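Local atomic coordinates of putative membrane anchored protein (Corynebacterium diphtheriae, PDB entry 3LSO), a protein that is of unknown function but is probably held at the cell membrane of Corynebacterium diphtheriae, with an elongated, all-beta region. Residues P283-L288 / I426-M431; Q228-H233 / P459-R464. All blocks are in the same frame, centred on the assembly; numbering follows the deposited sequence.

Contact 1. Residues P283-L288 / I426-M431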
ATOM      1  N   PRO B 283       9.207   8.977  11.563  1.00 29.02           N
ATOM      2  CA  PRO B 283      10.461   9.347  12.140  1.00 29.21           C
ATOM      3  C   PRO B 283      10.263  10.601  12.953  1.00 29.51           C
ATOM      4  O   PRO B 283       9.792  11.607  12.421  1.00 30.20           O
ATOM      5  CB  PRO B 283      11.325   9.670  10.918  1.00 29.06           C
ATOM      6  CG  PRO B 283      10.507   9.312   9.739  1.00 29.05           C
ATOM      7  CD  PRO B 283       9.119   9.411  10.167  1.00 28.88           C
ATOM      8  N   VAL B 284      10.617  10.555  14.227  1.00 29.48           N
ATOM      9  CA  VAL B 284      10.526  11.734  15.049  1.00 29.82           C
ATOM     10  C   VAL B 284      11.918  12.237  15.394  1.00 31.12           C
ATOM     11  O   VAL B 284      12.755  11.491  15.869  1.00 31.96           O
ATOM     12  CB  VAL B 284       9.687  11.457  16.270  1.00 29.34           C
ATOM     13  CG1 VAL B 284       9.756  12.586  17.235  1.00 29.16           C
ATOM     14  CG2 VAL B 284       8.274  11.270  15.841  1.00 28.83           C
ATOM     15  N   VAL B 285      12.167  13.506  15.126  1.00 32.22           N
ATOM     16  CA  VAL B 285      13.487  14.091  15.295  1.00 33.47           C
ATOM     17  C   VAL B 285      13.431  15.131  16.426  1.00 35.10           C
ATOM     18  O   VAL B 285      12.341  15.620  16.756  1.00 35.40           O
ATOM     19  CB  VAL B 285      13.934  14.762  13.973  1.00 33.25           C
ATOM     20  CG1 VAL B 285      14.263  13.719  12.922  1.00 32.14           C
ATOM     21  CG2 VAL B 285      12.843  15.682  13.450  1.00 32.52           C
ATOM     22  N   THR B 286      14.585  15.483  17.002  1.00 36.79           N
ATOM     23  CA  THR B 286      14.641  16.485  18.089  1.00 38.49           C
ATOM     24  C   THR B 286      14.151  17.883  17.666  1.00 39.65           C
ATOM     25  O   THR B 286      13.089  18.344  18.096  1.00 39.89           O
ATOM     26  CB  THR B 286      16.059  16.585  18.661  1.00 38.63           C
ATOM     27  OG1 THR B 286      16.473  15.279  19.077  1.00 39.29           O
ATOM     28  CG2 THR B 286      16.107  17.554  19.853  1.00 38.22           C
ATOM     29  N   GLU B 287      14.940  18.547  16.828  1.00 40.97           N
ATOM     30  CA  GLU B 287      14.565  19.821  16.219  1.00 41.71           C
ATOM     31  C   GLU B 287      14.812  19.650  14.714  1.00 41.00           C
ATOM     32  O   GLU B 287      15.742  18.932  14.287  1.00 40.57           O
ATOM     33  CB  GLU B 287      15.443  20.957  16.808  1.00 42.69           C
ATOM     34  CG  GLU B 287      14.968  22.431  16.634  1.00 45.84           C
ATOM     35  CD  GLU B 287      16.087  23.473  16.948  1.00 51.14           C
ATOM     36  OE1 GLU B 287      17.079  23.148  17.666  1.00 51.73           O
ATOM     37  OE2 GLU B 287      15.972  24.629  16.458  1.00 52.98           O
ATOM     38  N   LEU B 288      13.962  20.281  13.917  1.00 39.97           N
ATOM     39  CA  LEU B 288      14.219  20.398  12.503  1.00 38.93           C
ATOM     40  C   LEU B 288      14.344  21.870  12.126  1.00 38.04           C
ATOM     41  O   LEU B 288      13.355  22.618  12.142  1.00 38.27           O
ATOM     42  CB  LEU B 288      13.107  19.729  11.701  1.00 39.21           C
ATOM     43  CG  LEU B 288      13.296  19.769  10.171  1.00 40.57           C
ATOM     44  CD1 LEU B 288      14.400  18.825   9.646  1.00 40.79           C
ATOM     45  CD2 LEU B 288      11.969  19.485   9.463  1.00 41.74           C
ATOM     46  N   ILE B 426      16.936   9.907  16.646  1.00 10.27           N
ATOM     47  CA  ILE B 426      17.332  10.291  15.324  1.00 10.20           C
ATOM     48  C   ILE B 426      17.996  11.677  15.361  1.00 11.22           C
ATOM     49  O   ILE B 426      17.511  12.604  16.006  1.00 11.51           O
ATOM     50  CB  ILE B 426      16.135  10.334  14.380  1.00  9.92           C
ATOM     51  CG1 ILE B 426      15.589   8.934  14.129  1.00 10.27           C
ATOM     52  CG2 ILE B 426      16.554  10.903  13.056  1.00  9.75           C
ATOM     53  CD1 ILE B 426      14.296   8.900  13.308  1.00  9.36           C
ATOM     54  N   TYR B 427      19.093  11.815  14.629  1.00 11.79           N
ATOM     55  CA  TYR B 427      19.959  12.955  14.742  1.00 12.43           C
ATOM     56  C   TYR B 427      20.377  13.289  13.314  1.00 13.90           C
ATOM     57  O   TYR B 427      20.499  12.372  12.499  1.00 15.33           O
ATOM     58  CB  TYR B 427      21.190  12.572  15.571  1.00 11.61           C
ATOM     59  CG  TYR B 427      20.948  12.217  17.043  1.00  9.48           C
ATOM     60  CD1 TYR B 427      20.988  13.198  18.044  1.00  9.09           C
ATOM     61  CD2 TYR B 427      20.718  10.906  17.434  1.00  8.30           C
ATOM     62  CE1 TYR B 427      20.774  12.877  19.393  1.00  8.12           C
ATOM     63  CE2 TYR B 427      20.507  10.562  18.770  1.00  7.39           C
ATOM     64  CZ  TYR B 427      20.537  11.553  19.739  1.00  9.30           C
ATOM     65  OH  TYR B 427      20.335  11.204  21.053  1.00 10.15           O
HETATM   66  N   MSE B 428      20.545  14.578  12.993  1.00 14.32           N
HETATM   67  CA  MSE B 428      21.061  15.017  11.695  1.00 14.57           C
HETATM   68  C   MSE B 428      22.182  15.979  11.939  1.00 15.10           C
HETATM   69  O   MSE B 428      22.243  16.612  12.996  1.00 15.64           O
HETATM   70  CB  MSE B 428      20.021  15.826  10.935  1.00 14.85           C
HETATM   71  CG  MSE B 428      19.013  15.051  10.130  1.00 15.18           C
HETATM   72 SE   MSE B 428      17.583  16.276   9.682  0.75 12.38          SE
HETATM   73  CE  MSE B 428      16.856  16.491  11.455  1.00 13.37           C
ATOM     74  N   PHE B 429      23.046  16.147  10.952  1.00 15.25           N
ATOM     75  CA  PHE B 429      23.955  17.268  10.990  1.00 15.53           C
ATOM     76  C   PHE B 429      23.339  18.509  10.336  1.00 16.21           C
ATOM     77  O   PHE B 429      22.395  18.405   9.539  1.00 16.84           O
ATOM     78  CB  PHE B 429      25.269  16.871  10.349  1.00 15.16           C
ATOM     79  CG  PHE B 429      25.999  15.838  11.126  1.00 15.46           C
ATOM     80  CD1 PHE B 429      26.992  16.192  12.011  1.00 13.97           C
ATOM     81  CD2 PHE B 429      25.663  14.497  11.014  1.00 18.11           C
ATOM     82  CE1 PHE B 429      27.659  15.246  12.742  1.00 13.42           C
ATOM     83  CE2 PHE B 429      26.346  13.527  11.758  1.00 15.86           C
ATOM     84  CZ  PHE B 429      27.339  13.912  12.618  1.00 13.81           C
ATOM     85  N   GLN B 430      23.848  19.683  10.685  1.00 16.31           N
ATOM     86  CA  GLN B 430      23.373  20.909  10.066  1.00 16.80           C
ATOM     87  C   GLN B 430      24.487  21.576   9.318  1.00 17.17           C
ATOM     88  O   GLN B 430      25.667  21.355   9.627  1.00 18.00           O
ATOM     89  CB  GLN B 430      22.871  21.868  11.140  1.00 16.61           C
ATOM     90  CG  GLN B 430      21.670  21.337  11.933  1.00 16.68           C
ATOM     91  CD  GLN B 430      21.218  22.294  13.015  1.00 16.44           C
ATOM     92  OE1 GLN B 430      22.029  22.907  13.706  1.00 16.50           O
ATOM     93  NE2 GLN B 430      19.913  22.433  13.164  1.00 18.05           N
HETATM   94  N   MSE B 431      24.135  22.420   8.354  1.00 17.53           N
HETATM   95  CA  MSE B 431      25.115  23.368   7.778  1.00 17.62           C
HETATM   96  C   MSE B 431      24.826  24.747   8.327  1.00 17.56           C
HETATM   97  O   MSE B 431      23.656  25.191   8.340  1.00 18.21           O
HETATM   98  CB  MSE B 431      25.033  23.422   6.254  1.00 17.64           C
HETATM   99  CG  MSE B 431      26.317  23.937   5.569  1.00 19.66           C
HETATM  100 SE   MSE B 431      26.084  23.936   3.640  0.75 22.30          SE
HETATM  101  CE  MSE B 431      27.918  23.842   3.121  1.00 20.49           C
TER
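Two beta domains meet here end to side: the last residues of strand 278-285, from a five-stranded mixed sheet, run onto strand 425-435 of the next domain at 62°. Side chains do the joining. Ile426 is the main bump, pointing at the other segment and lying against Pro283, the Val284 carbonyl and Val285. Its two branches part there. CG1 stands anti to the carbonyl carbon (chi1 -68°), and an extended chi2 carries CD1 out to Pro283 CB at 3.9 Å; CG2 turns the other way and packs 3.6 Å from Val285 CG1. The carbonyl O of Val284 lies on the CG1 side, 3.9 Å from Ile426 CB. A second bump, selenomethionine Met428, fits the hollow under the turn after the strand. Its chain runs extended through chi2 and then bends at chi3 (-69°), swinging CE in among Val285 CG1, the Glu287 carbonyl and Leu288. Ser445 and Ala450 of strand 440-453 also touch Met428, and Glu287 turns its carboxylate to a salt bridge with Lys387. Leu288 starts out pointing away, yet with CG anti to its backbone N it brings CD1 back to 3.8 Å from Met428 CE.

Contact 2. Residues Q228-H233 / P459-R464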
ATOM      1  N   GLN B 228      -8.547   1.940  18.367  1.00 34.30           N
ATOM      2  CA  GLN B 228      -7.497   2.028  19.360  1.00 34.17           C
ATOM      3  C   GLN B 228      -6.167   2.275  18.680  1.00 34.37           C
ATOM      4  O   GLN B 228      -5.741   1.492  17.825  1.00 35.10           O
ATOM      5  CB  GLN B 228      -7.392   0.757  20.182  1.00 34.07           C
ATOM      6  CG  GLN B 228      -6.302   0.848  21.239  1.00 34.73           C
ATOM      7  CD  GLN B 228      -6.587   1.928  22.280  1.00 35.68           C
ATOM      8  OE1 GLN B 228      -6.042   3.036  22.219  1.00 35.48           O
ATOM      9  NE2 GLN B 228      -7.470   1.614  23.228  1.00 35.88           N
ATOM     10  N   PHE B 229      -5.511   3.367  19.048  1.00 34.04           N
ATOM     11  CA  PHE B 229      -4.202   3.665  18.497  1.00 33.51           C
ATOM     12  C   PHE B 229      -3.128   3.101  19.400  1.00 33.58           C
ATOM     13  O   PHE B 229      -3.361   2.874  20.594  1.00 33.75           O
ATOM     14  CB  PHE B 229      -4.018   5.169  18.321  1.00 33.02           C
ATOM     15  CG  PHE B 229      -4.847   5.742  17.211  1.00 31.65           C
ATOM     16  CD1 PHE B 229      -6.082   6.287  17.465  1.00 29.72           C
ATOM     17  CD2 PHE B 229      -4.391   5.716  15.907  1.00 29.72           C
ATOM     18  CE1 PHE B 229      -6.836   6.812  16.442  1.00 28.49           C
ATOM     19  CE2 PHE B 229      -5.133   6.239  14.896  1.00 27.94           C
ATOM     20  CZ  PHE B 229      -6.365   6.788  15.163  1.00 28.44           C
ATOM     21  N   PHE B 230      -1.962   2.852  18.823  1.00 33.05           N
ATOM     22  CA  PHE B 230      -0.829   2.400  19.593  1.00 32.57           C
ATOM     23  C   PHE B 230       0.397   3.151  19.138  1.00 32.40           C
ATOM     24  O   PHE B 230       0.569   3.432  17.944  1.00 32.63           O
ATOM     25  CB  PHE B 230      -0.581   0.923  19.368  1.00 32.66           C
ATOM     26  CG  PHE B 230      -1.656   0.035  19.888  1.00 32.25           C
ATOM     27  CD1 PHE B 230      -1.499  -0.623  21.095  1.00 31.35           C
ATOM     28  CD2 PHE B 230      -2.804  -0.196  19.147  1.00 32.87           C
ATOM     29  CE1 PHE B 230      -2.483  -1.486  21.572  1.00 30.84           C
ATOM     30  CE2 PHE B 230      -3.806  -1.054  19.628  1.00 32.58           C
ATOM     31  CZ  PHE B 230      -3.639  -1.695  20.845  1.00 30.57           C
ATOM     32  N   VAL B 231       1.253   3.470  20.095  1.00 31.77           N
ATOM     33  CA  VAL B 231       2.552   4.026  19.795  1.00 31.24           C
ATOM     34  C   VAL B 231       3.516   2.988  20.319  1.00 31.11           C
ATOM     35  O   VAL B 231       3.366   2.519  21.450  1.00 31.22           O
ATOM     36  CB  VAL B 231       2.788   5.389  20.478  1.00 30.84           C
ATOM     37  CG1 VAL B 231       4.182   5.859  20.203  1.00 31.50           C
ATOM     38  CG2 VAL B 231       1.822   6.417  19.963  1.00 30.21           C
ATOM     39  N   ASN B 232       4.470   2.606  19.482  1.00 30.43           N
ATOM     40  CA  ASN B 232       5.416   1.571  19.833  1.00 30.42           C
ATOM     41  C   ASN B 232       4.788   0.418  20.589  1.00 30.68           C
ATOM     42  O   ASN B 232       5.270  -0.008  21.644  1.00 31.22           O
ATOM     43  CB  ASN B 232       6.615   2.167  20.562  1.00 30.15           C
ATOM     44  CG  ASN B 232       7.652   2.764  19.597  1.00 29.90           C
ATOM     45  OD1 ASN B 232       7.414   2.926  18.392  1.00 29.45           O
ATOM     46  ND2 ASN B 232       8.807   3.079  20.129  1.00 30.38           N
ATOM     47  N   HIS B 233       3.690  -0.064  20.010  1.00 31.06           N
ATOM     48  CA  HIS B 233       2.915  -1.230  20.475  1.00 31.29           C
ATOM     49  C   HIS B 233       2.275  -1.146  21.870  1.00 31.72           C
ATOM     50  O   HIS B 233       1.964  -2.175  22.499  1.00 32.21           O
ATOM     51  CB  HIS B 233       3.688  -2.542  20.271  1.00 31.16           C
ATOM     52  CG  HIS B 233       3.869  -2.918  18.827  1.00 30.81           C
ATOM     53  ND1 HIS B 233       4.633  -3.996  18.426  1.00 30.44           N
ATOM     54  CD2 HIS B 233       3.399  -2.349  17.691  1.00 28.96           C
ATOM     55  CE1 HIS B 233       4.613  -4.084  17.110  1.00 30.12           C
ATOM     56  NE2 HIS B 233       3.870  -3.096  16.641  1.00 31.08           N
ATOM     57  N   PRO B 459       7.423  -4.257  22.451  1.00  4.76           N
ATOM     58  CA  PRO B 459       6.693  -5.432  22.917  1.00  5.03           C
ATOM     59  C   PRO B 459       5.791  -5.881  21.790  1.00  5.44           C
ATOM     60  O   PRO B 459       5.644  -5.169  20.802  1.00  5.58           O
ATOM     61  CB  PRO B 459       5.848  -4.895  24.078  1.00  4.84           C
ATOM     62  CG  PRO B 459       6.450  -3.555  24.421  1.00  4.78           C
ATOM     63  CD  PRO B 459       6.969  -3.032  23.131  1.00  4.75           C
ATOM     64  N   ALA B 460       5.208  -7.059  21.904  1.00  6.01           N
ATOM     65  CA  ALA B 460       4.224  -7.456  20.921  1.00  6.72           C
ATOM     66  C   ALA B 460       2.943  -6.708  21.218  1.00  7.19           C
ATOM     67  O   ALA B 460       2.617  -6.448  22.380  1.00  7.11           O
ATOM     68  CB  ALA B 460       3.983  -8.957  20.970  1.00  6.63           C
ATOM     69  N   LEU B 461       2.232  -6.345  20.162  1.00  7.90           N
ATOM     70  CA  LEU B 461       0.840  -5.970  20.294  1.00  8.80           C
ATOM     71  C   LEU B 461       0.051  -7.095  20.961  1.00  9.79           C
ATOM     72  O   LEU B 461       0.227  -8.261  20.606  1.00  9.51           O
ATOM     73  CB  LEU B 461       0.232  -5.732  18.923  1.00  8.41           C
ATOM     74  CG  LEU B 461       0.459  -4.422  18.210  1.00  7.92           C
ATOM     75  CD1 LEU B 461      -0.214  -4.536  16.861  1.00  8.33           C
ATOM     76  CD2 LEU B 461      -0.127  -3.282  19.015  1.00  7.77           C
ATOM     77  N   PRO B 462      -0.823  -6.746  21.924  1.00 11.15           N
ATOM     78  CA  PRO B 462      -1.805  -7.701  22.462  1.00 12.41           C
ATOM     79  C   PRO B 462      -2.634  -8.365  21.363  1.00 13.64           C
ATOM     80  O   PRO B 462      -3.153  -7.681  20.478  1.00 13.33           O
ATOM     81  CB  PRO B 462      -2.717  -6.826  23.344  1.00 12.45           C
ATOM     82  CG  PRO B 462      -2.260  -5.380  23.119  1.00 11.91           C
ATOM     83  CD  PRO B 462      -0.841  -5.471  22.662  1.00 11.13           C
ATOM     84  N   GLU B 463      -2.744  -9.692  21.431  1.00 15.52           N
ATOM     85  CA  GLU B 463      -3.505 -10.485  20.461  1.00 17.39           C
ATOM     86  C   GLU B 463      -4.860  -9.832  20.184  1.00 18.73           C
ATOM     87  O   GLU B 463      -5.502  -9.318  21.102  1.00 19.03           O
ATOM     88  CB  GLU B 463      -3.684 -11.942  20.971  1.00 17.23           C
ATOM     89  N   ARG B 464      -5.280  -9.818  18.921  1.00 20.37           N
ATOM     90  CA  ARG B 464      -6.625  -9.331  18.587  1.00 21.97           C
ATOM     91  C   ARG B 464      -7.714 -10.372  18.926  1.00 23.54           C
ATOM     92  O   ARG B 464      -7.430 -11.568  18.983  1.00 23.29           O
ATOM     93  CB  ARG B 464      -6.703  -8.865  17.128  1.00 21.56           C
ATOM     94  CG  ARG B 464      -5.899  -9.676  16.128  1.00 20.31           C
ATOM     95  CD  ARG B 464      -5.751  -8.899  14.826  1.00 19.52           C
ATOM     96  NE  ARG B 464      -7.037  -8.592  14.197  1.00 18.28           N
ATOM     97  CZ  ARG B 464      -7.622  -9.338  13.264  1.00 17.34           C
ATOM     98  NH1 ARG B 464      -7.047 -10.449  12.827  1.00 17.01           N
ATOM     99  NH2 ARG B 464      -8.790  -8.976  12.763  1.00 17.02           N
TER
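The rings of Phe230 and His233 each take one piece of Leu461 on a face. CD2 of Leu461 sits over the Phe230 ring, 3.8 Å from its centroid and 16° off the normal, a CH-pi contact displaced toward the CD1 side. CG of the same leucine makes a second CH-pi contact, 3.6 Å above the imidazole plane of His233 and nearest to CD2 of that ring. One branched side chain thus serves two rings, crossing His233 at about a right angle and Phe230 obliquely. Pro462 meets Phe230 tip to tip, its CG 4.2 Å from CE1. At the imidazole edge the Pro459 carbonyl lies in the ring plane, and His233 ND1 donates to Pro459 O over 2.8 Å, nearly along the C=O axis and moderately bent at the hydrogen (151°). Side chains of strand 226-231 and of the turn after it thereby hold an irregular, proline-rich segment without sheet pairing between the two. OD1 of Asn232 accepts a hydrogen bond from the backbone N of Thr261 on strand 258-267. His233 NE2 hydrogen-bonds to Glu279 OE2, fixing the ring's rotation; with ND1 donating to a carbonyl, this is consistent with an imidazole protonated on both nitrogens.

In the fold
From the N terminus the chain first builds the DIP2116-like domain, then enters the five-stranded sheet, where strand 226-231 and its turn supply the first half of contact 2. The end of strand 278-285 of that sheet and the loop after it form 283-288, the first half of contact 1. After 137 intervening residues, including the four-stranded antiparallel sheet, strand 425-435 returns and closes contact 1. The chain continues through strand 440-453 and doubles back along the middle domain, where 459-464 closes contact 2. Contact 1 is therefore nested inside the larger loop of contact 2. Their centres are about 27 Å apart. Both hold to the middle sheet: contact 1 joins it to the last domain, contact 2 to the C-terminal tail.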